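Local coordinates for teichoic acid D-alanine hydrolase (Staphylococcus aureus, PDB 5ZH8), which removes D-alanyl esters from wall teichoic acid and lipoteichoic acid, and affects cell wall structure and methicillin resistance, at residues Y180-A192 with L274-G286. Residues are numbered along the deposited sequence; the frame is centred on the assembly and turned at random.
Sequences YKSSKDYKNLDQA and LRPNILDQYYGAG
The two backbones come closest at Asn188 and Gln281, whose CA atoms are 4.3 Å apart, and again at Lys184 and Ile278, with CA atoms 5.7 Å apart. Loop 180-188 bends round the side chain of Gln281. The Gln281 side chain is bent at chi2 (-149°), and its amide lies against the backbone of Ser183. Gln281 OE1 takes two hydrogen bonds. Ser183 N donates on a lone pair in the carbonyl plane, at 3.1 Å from Gln281 OE1 and nearly straight (164°). Tyr180 OH donates to Gln281 OE1 at 2.8 Å, tilted somewhat from that plane. On the other branch, Gln281 NE2 donates to Ser183 O at 2.7 Å. The amide thus pairs with both N and O of Ser183, which fixes its rotation. It stands almost perpendicular to the Tyr180 ring, while the edge of the Tyr186 ring passes Gln281 OE1.

Both segments belong to the beta-lactamase family fold, outside its central antiparallel sheet. Segment 274-286 lies in the loop between strands 272-273 and 288-290, and segment 180-192 leads into helix 189-199. Asn188 is the N-cap of that helix: its OD1 accepts from Gln191 N at 2.8 Å. Asn188 CA also makes a CH...O contact with Asp280 O.

With chi1 at 179°, the Tyr180 side chain extends away from its own backbone N, and the ring edge is turned toward the face of Tyr282 in an offset edge-to-face pair. Tyr282 OH is hydrogen-bonded to Asp213, at the start of helix 213-227. Ser182 CB packs on Ile278 CD1 at 3.6 Å. Ala192 CB rests against Gln281 O, and Leu189 CD1 reaches Tyr283 O at 3.6 Å.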
loop_
_atom_site.group_PDB
_atom_site.type_symbol
_atom_site.label_atom_id
_atom_site.label_comp_id
_atom_site.label_asym_id
_atom_site.label_seq_id
_atom_site.Cartn_x
_atom_site.Cartn_y
_atom_site.Cartn_z
ATOM N N TYR A 180 17.997 -2.968 0.642
ATOM C CA TYR A 180 18.402 -2.627 -0.708
ATOM C C TYR A 180 17.693 -1.354 -1.104
ATOM O O TYR A 180 16.465 -1.276 -1.084
ATOM C CB TYR A 180 18.044 -3.717 -1.709
ATOM C CG TYR A 180 18.434 -3.389 -3.139
ATOM C CD1 TYR A 180 19.766 -3.232 -3.491
ATOM C CD2 TYR A 180 17.475 -3.249 -4.140
ATOM C CE1 TYR A 180 20.139 -2.944 -4.796
ATOM C CE2 TYR A 180 17.839 -2.965 -5.447
ATOM C CZ TYR A 180 19.171 -2.812 -5.771
ATOM O OH TYR A 180 19.528 -2.523 -7.067
ATOM N N LYS A 181 18.478 -0.339 -1.418
ATOM C CA LYS A 181 17.958 0.916 -1.919
ATOM C C LYS A 181 18.181 0.897 -3.421
ATOM O O LYS A 181 19.308 1.108 -3.875
ATOM C CB LYS A 181 18.697 2.093 -1.278
ATOM C CG LYS A 181 18.176 2.484 0.100
ATOM C CD LYS A 181 18.776 3.804 0.569
ATOM C CE LYS A 181 18.199 5.002 -0.173
ATOM N NZ LYS A 181 19.174 6.127 -0.199
ATOM N N SER A 182 17.118 0.637 -4.187
ATOM C CA SER A 182 17.200 0.593 -5.649
ATOM C C SER A 182 17.598 1.947 -6.267
ATOM O O SER A 182 17.442 3.000 -5.644
ATOM C CB SER A 182 15.866 0.135 -6.239
ATOM O OG SER A 182 14.806 0.921 -5.724
ATOM N N SER A 183 18.142 1.891 -7.484
ATOM C CA SER A 183 18.472 3.085 -8.259
ATOM C C SER A 183 18.249 2.826 -9.748
ATOM O O SER A 183 18.495 1.724 -10.234
ATOM C CB SER A 183 19.921 3.501 -8.018
ATOM O OG SER A 183 20.222 4.691 -8.723
ATOM N N LYS A 184 17.794 3.851 -10.464
ATOM C CA LYS A 184 17.568 3.754 -11.909
ATOM C C LYS A 184 18.897 3.659 -12.652
ATOM O O LYS A 184 18.959 3.144 -13.769
ATOM C CB LYS A 184 16.777 4.970 -12.410
ATOM C CG LYS A 184 15.384 5.096 -11.808
ATOM C CD LYS A 184 14.695 6.369 -12.295
ATOM C CE LYS A 184 13.184 6.302 -12.163
ATOM N NZ LYS A 184 12.492 7.534 -12.642
ATOM N N ASP A 185 19.952 4.170 -12.022
ATOM C CA ASP A 185 21.309 4.085 -12.550
ATOM C C ASP A 185 21.710 2.651 -12.890
ATOM O O ASP A 185 22.346 2.405 -13.916
ATOM C CB ASP A 185 22.309 4.649 -11.530
ATOM C CG ASP A 185 22.118 6.138 -11.273
ATOM O OD1 ASP A 185 21.139 6.725 -11.785
ATOM O OD2 ASP A 185 22.955 6.718 -10.549
ATOM N N TYR A 186 21.335 1.710 -12.028
ATOM C CA TYR A 186 21.804 0.332 -12.149
ATOM C C TYR A 186 21.162 -0.360 -13.343
ATOM O O TYR A 186 19.943 -0.498 -13.414
ATOM C CB TYR A 186 21.542 -0.456 -10.861
ATOM C CG TYR A 186 22.011 0.233 -9.591
ATOM C CD1 TYR A 186 23.103 1.115 -9.594
ATOM C CD2 TYR A 186 21.370 -0.008 -8.380
ATOM C CE1 TYR A 186 23.522 1.739 -8.431
ATOM C CE2 TYR A 186 21.789 0.614 -7.212
ATOM C CZ TYR A 186 22.866 1.481 -7.244
ATOM O OH TYR A 186 23.275 2.086 -6.085
ATOM N N LYS A 187 22.006 -0.785 -14.277
ATOM C CA LYS A 187 21.561 -1.347 -15.540
ATOM C C LYS A 187 21.443 -2.857 -15.490
ATOM O O LYS A 187 20.873 -3.454 -16.402
ATOM C CB LYS A 187 22.547 -0.972 -16.652
ATOM C CG LYS A 187 22.828 0.518 -16.781
ATOM C CD LYS A 187 21.576 1.345 -17.068
ATOM C CE LYS A 187 20.987 1.054 -18.444
ATOM N NZ LYS A 187 19.918 2.026 -18.827
ATOM N N ASN A 188 21.988 -3.479 -14.445
ATOM C CA ASN A 188 22.058 -4.939 -14.382
ATOM C C ASN A 188 22.208 -5.469 -12.958
ATOM O O ASN A 188 22.442 -4.702 -12.017
ATOM C CB ASN A 188 23.222 -5.432 -15.244
ATOM C CG ASN A 188 24.538 -4.793 -14.862
ATOM O OD1 ASN A 188 24.958 -4.848 -13.710
ATOM N ND2 ASN A 188 25.196 -4.182 -15.835
ATOM N N LEU A 189 22.083 -6.788 -12.824
ATOM C CA LEU A 189 22.225 -7.458 -11.535
ATOM C C LEU A 189 23.571 -7.147 -10.890
ATOM O O LEU A 189 23.634 -6.912 -9.688
ATOM C CB LEU A 189 22.066 -8.971 -11.705
ATOM C CG LEU A 189 22.128 -9.845 -10.449
ATOM C CD1 LEU A 189 21.046 -9.458 -9.454
ATOM C CD2 LEU A 189 22.010 -11.317 -10.813
ATOM N N ASP A 190 24.635 -7.142 -11.693
ATOM C CA ASP A 190 26.001 -6.905 -11.198
ATOM C C ASP A 190 26.132 -5.585 -10.443
ATOM O O ASP A 190 26.659 -5.550 -9.331
ATOM C CB ASP A 190 27.028 -6.952 -12.344
ATOM C CG ASP A 190 27.565 -8.355 -12.595
ATOM O OD1 ASP A 190 26.825 -9.193 -13.152
ATOM O OD2 ASP A 190 28.734 -8.620 -12.242
ATOM N N GLN A 191 25.650 -4.504 -11.050
ATOM C CA GLN A 191 25.723 -3.182 -10.429
ATOM C C GLN A 191 24.916 -3.126 -9.135
ATOM O O GLN A 191 25.349 -2.523 -8.155
ATOM C CB GLN A 191 25.248 -2.097 -11.398
ATOM C CG GLN A 191 26.200 -1.870 -12.562
ATOM C CD GLN A 191 25.724 -0.793 -13.519
ATOM O OE1 GLN A 191 24.898 0.050 -13.170
ATOM N NE2 GLN A 191 26.260 -0.806 -14.737
ATOM N N ALA A 192 23.749 -3.759 -9.136
ATOM C CA ALA A 192 22.909 -3.826 -7.941
ATOM C C ALA A 192 23.630 -4.508 -6.776
ATOM O O ALA A 192 23.645 -3.981 -5.663
ATOM C CB ALA A 192 21.606 -4.550 -8.244
ATOM N N LEU A 274 1.861 2.719 -12.293
ATOM C CA LEU A 274 3.194 2.702 -11.704
ATOM C C LEU A 274 4.132 1.901 -12.608
ATOM O O LEU A 274 4.170 0.666 -12.540
ATOM C CB LEU A 274 3.160 2.046 -10.317
ATOM C CG LEU A 274 2.348 2.702 -9.203
ATOM C CD1 LEU A 274 2.600 1.958 -7.910
ATOM C CD2 LEU A 274 2.688 4.175 -9.057
ATOM N N ARG A 275 4.892 2.609 -13.444
ATOM C CA ARG A 275 5.767 1.980 -14.427
ATOM C C ARG A 275 6.998 1.399 -13.752
ATOM O O ARG A 275 7.714 2.122 -13.056
ATOM C CB ARG A 275 6.195 2.999 -15.488
ATOM C CG ARG A 275 6.866 2.408 -16.723
ATOM C CD ARG A 275 6.802 3.396 -17.896
ATOM N NE ARG A 275 7.379 2.835 -19.119
ATOM C CZ ARG A 275 8.681 2.823 -19.422
ATOM N NH1 ARG A 275 9.584 3.360 -18.601
ATOM N NH2 ARG A 275 9.090 2.272 -20.565
ATOM N N PRO A 276 7.240 0.082 -13.934
ATOM C CA PRO A 276 8.488 -0.496 -13.445
ATOM C C PRO A 276 9.692 0.134 -14.141
ATOM O O PRO A 276 9.759 0.157 -15.374
ATOM C CB PRO A 276 8.357 -1.976 -13.804
ATOM C CG PRO A 276 6.895 -2.223 -13.899
ATOM C CD PRO A 276 6.332 -0.953 -14.463
ATOM N N ASN A 277 10.618 0.656 -13.340
ATOM C CA ASN A 277 11.764 1.414 -13.836
ATOM C C ASN A 277 13.119 0.834 -13.395
ATOM O O ASN A 277 14.163 1.426 -13.686
ATOM C CB ASN A 277 11.642 2.874 -13.376
ATOM C CG ASN A 277 11.486 3.009 -11.868
ATOM O OD1 ASN A 277 11.334 2.024 -11.146
ATOM N ND2 ASN A 277 11.553 4.233 -11.385
ATOM N N ILE A 278 13.099 -0.311 -12.708
ATOM C CA ILE A 278 14.304 -0.884 -12.102
ATOM C C ILE A 278 14.430 -2.406 -12.278
ATOM O O ILE A 278 15.275 -3.043 -11.650
ATOM C CB ILE A 278 14.353 -0.566 -10.588
ATOM C CG1 ILE A 278 13.092 -1.079 -9.882
ATOM C CG2 ILE A 278 14.525 0.927 -10.366
ATOM C CD1 ILE A 278 13.137 -0.980 -8.370
ATOM N N LEU A 279 13.607 -2.990 -13.142
ATOM C CA LEU A 279 13.533 -4.442 -13.260
ATOM C C LEU A 279 14.760 -5.041 -13.957
ATOM O O LEU A 279 15.001 -6.251 -13.872
ATOM C CB LEU A 279 12.242 -4.845 -13.975
ATOM C CG LEU A 279 10.921 -4.396 -13.328
ATOM C CD1 LEU A 279 9.751 -4.993 -14.091
ATOM C CD2 LEU A 279 10.865 -4.788 -11.858
ATOM N N ASP A 280 15.537 -4.203 -14.638
ATOM C CA ASP A 280 16.834 -4.625 -15.200
ATOM C C ASP A 280 17.875 -5.009 -14.133
ATOM O O ASP A 280 18.785 -5.780 -14.413
ATOM C CB ASP A 280 17.406 -3.553 -16.151
ATOM C CG ASP A 280 17.545 -2.179 -15.503
ATOM O OD1 ASP A 280 17.033 -1.961 -14.376
ATOM O OD2 ASP A 280 18.165 -1.303 -16.145
ATOM N N GLN A 281 17.723 -4.484 -12.918
ATOM C CA GLN A 281 18.632 -4.777 -11.810
ATOM C C GLN A 281 18.030 -5.749 -10.787
ATOM O O GLN A 281 18.643 -6.022 -9.754
ATOM C CB GLN A 281 19.018 -3.466 -11.112
ATOM C CG GLN A 281 18.020 -2.970 -10.065
ATOM C CD GLN A 281 17.978 -1.458 -9.931
ATOM O OE1 GLN A 281 18.138 -0.919 -8.838
ATOM N NE2 GLN A 281 17.753 -0.766 -11.047
ATOM N N TYR A 282 16.837 -6.269 -11.077
ATOM C CA TYR A 282 16.064 -7.049 -10.105
ATOM C C TYR A 282 15.914 -8.527 -10.468
ATOM O O TYR A 282 14.923 -9.167 -10.099
ATOM C CB TYR A 282 14.684 -6.399 -9.890
ATOM C CG TYR A 282 14.502 -5.846 -8.495
ATOM C CD1 TYR A 282 14.107 -6.677 -7.448
ATOM C CD2 TYR A 282 14.749 -4.507 -8.216
ATOM C CE1 TYR A 282 13.952 -6.182 -6.168
ATOM C CE2 TYR A 282 14.597 -4.004 -6.938
ATOM C CZ TYR A 282 14.198 -4.845 -5.916
ATOM O OH TYR A 282 14.044 -4.340 -4.647
ATOM N N TYR A 283 16.906 -9.076 -11.164
ATOM C CA TYR A 283 16.877 -10.489 -11.546
ATOM C C TYR A 283 16.998 -11.371 -10.315
ATOM O O TYR A 283 18.038 -11.391 -9.661
ATOM C CB TYR A 283 17.985 -10.811 -12.550
ATOM C CG TYR A 283 17.650 -10.386 -13.962
ATOM C CD1 TYR A 283 17.848 -9.075 -14.377
ATOM C CD2 TYR A 283 17.125 -11.294 -14.878
ATOM C CE1 TYR A 283 17.534 -8.680 -15.664
ATOM C CE2 TYR A 283 16.809 -10.907 -16.167
ATOM C CZ TYR A 283 17.020 -9.596 -16.556
ATOM O OH TYR A 283 16.726 -9.186 -17.836
ATOM N N GLY A 284 15.915 -12.071 -9.991
ATOM C CA GLY A 284 15.888 -13.007 -8.873
ATOM C C GLY A 284 15.074 -12.561 -7.674
ATOM O O GLY A 284 14.723 -13.388 -6.833
ATOM N N ALA A 285 14.778 -11.267 -7.583
ATOM C CA ALA A 285 14.005 -10.715 -6.453
ATOM C C ALA A 285 12.695 -10.029 -6.867
ATOM O O ALA A 285 12.028 -9.415 -6.030
ATOM C CB ALA A 285 14.872 -9.749 -5.654
ATOM N N GLY A 286 12.335 -10.118 -8.150
ATOM C CA GLY A 286 11.007 -9.700 -8.602
ATOM C C GLY A 286 10.920 -8.915 -9.898
ATOM O O GLY A 286 10.353 -7.821 -9.917
#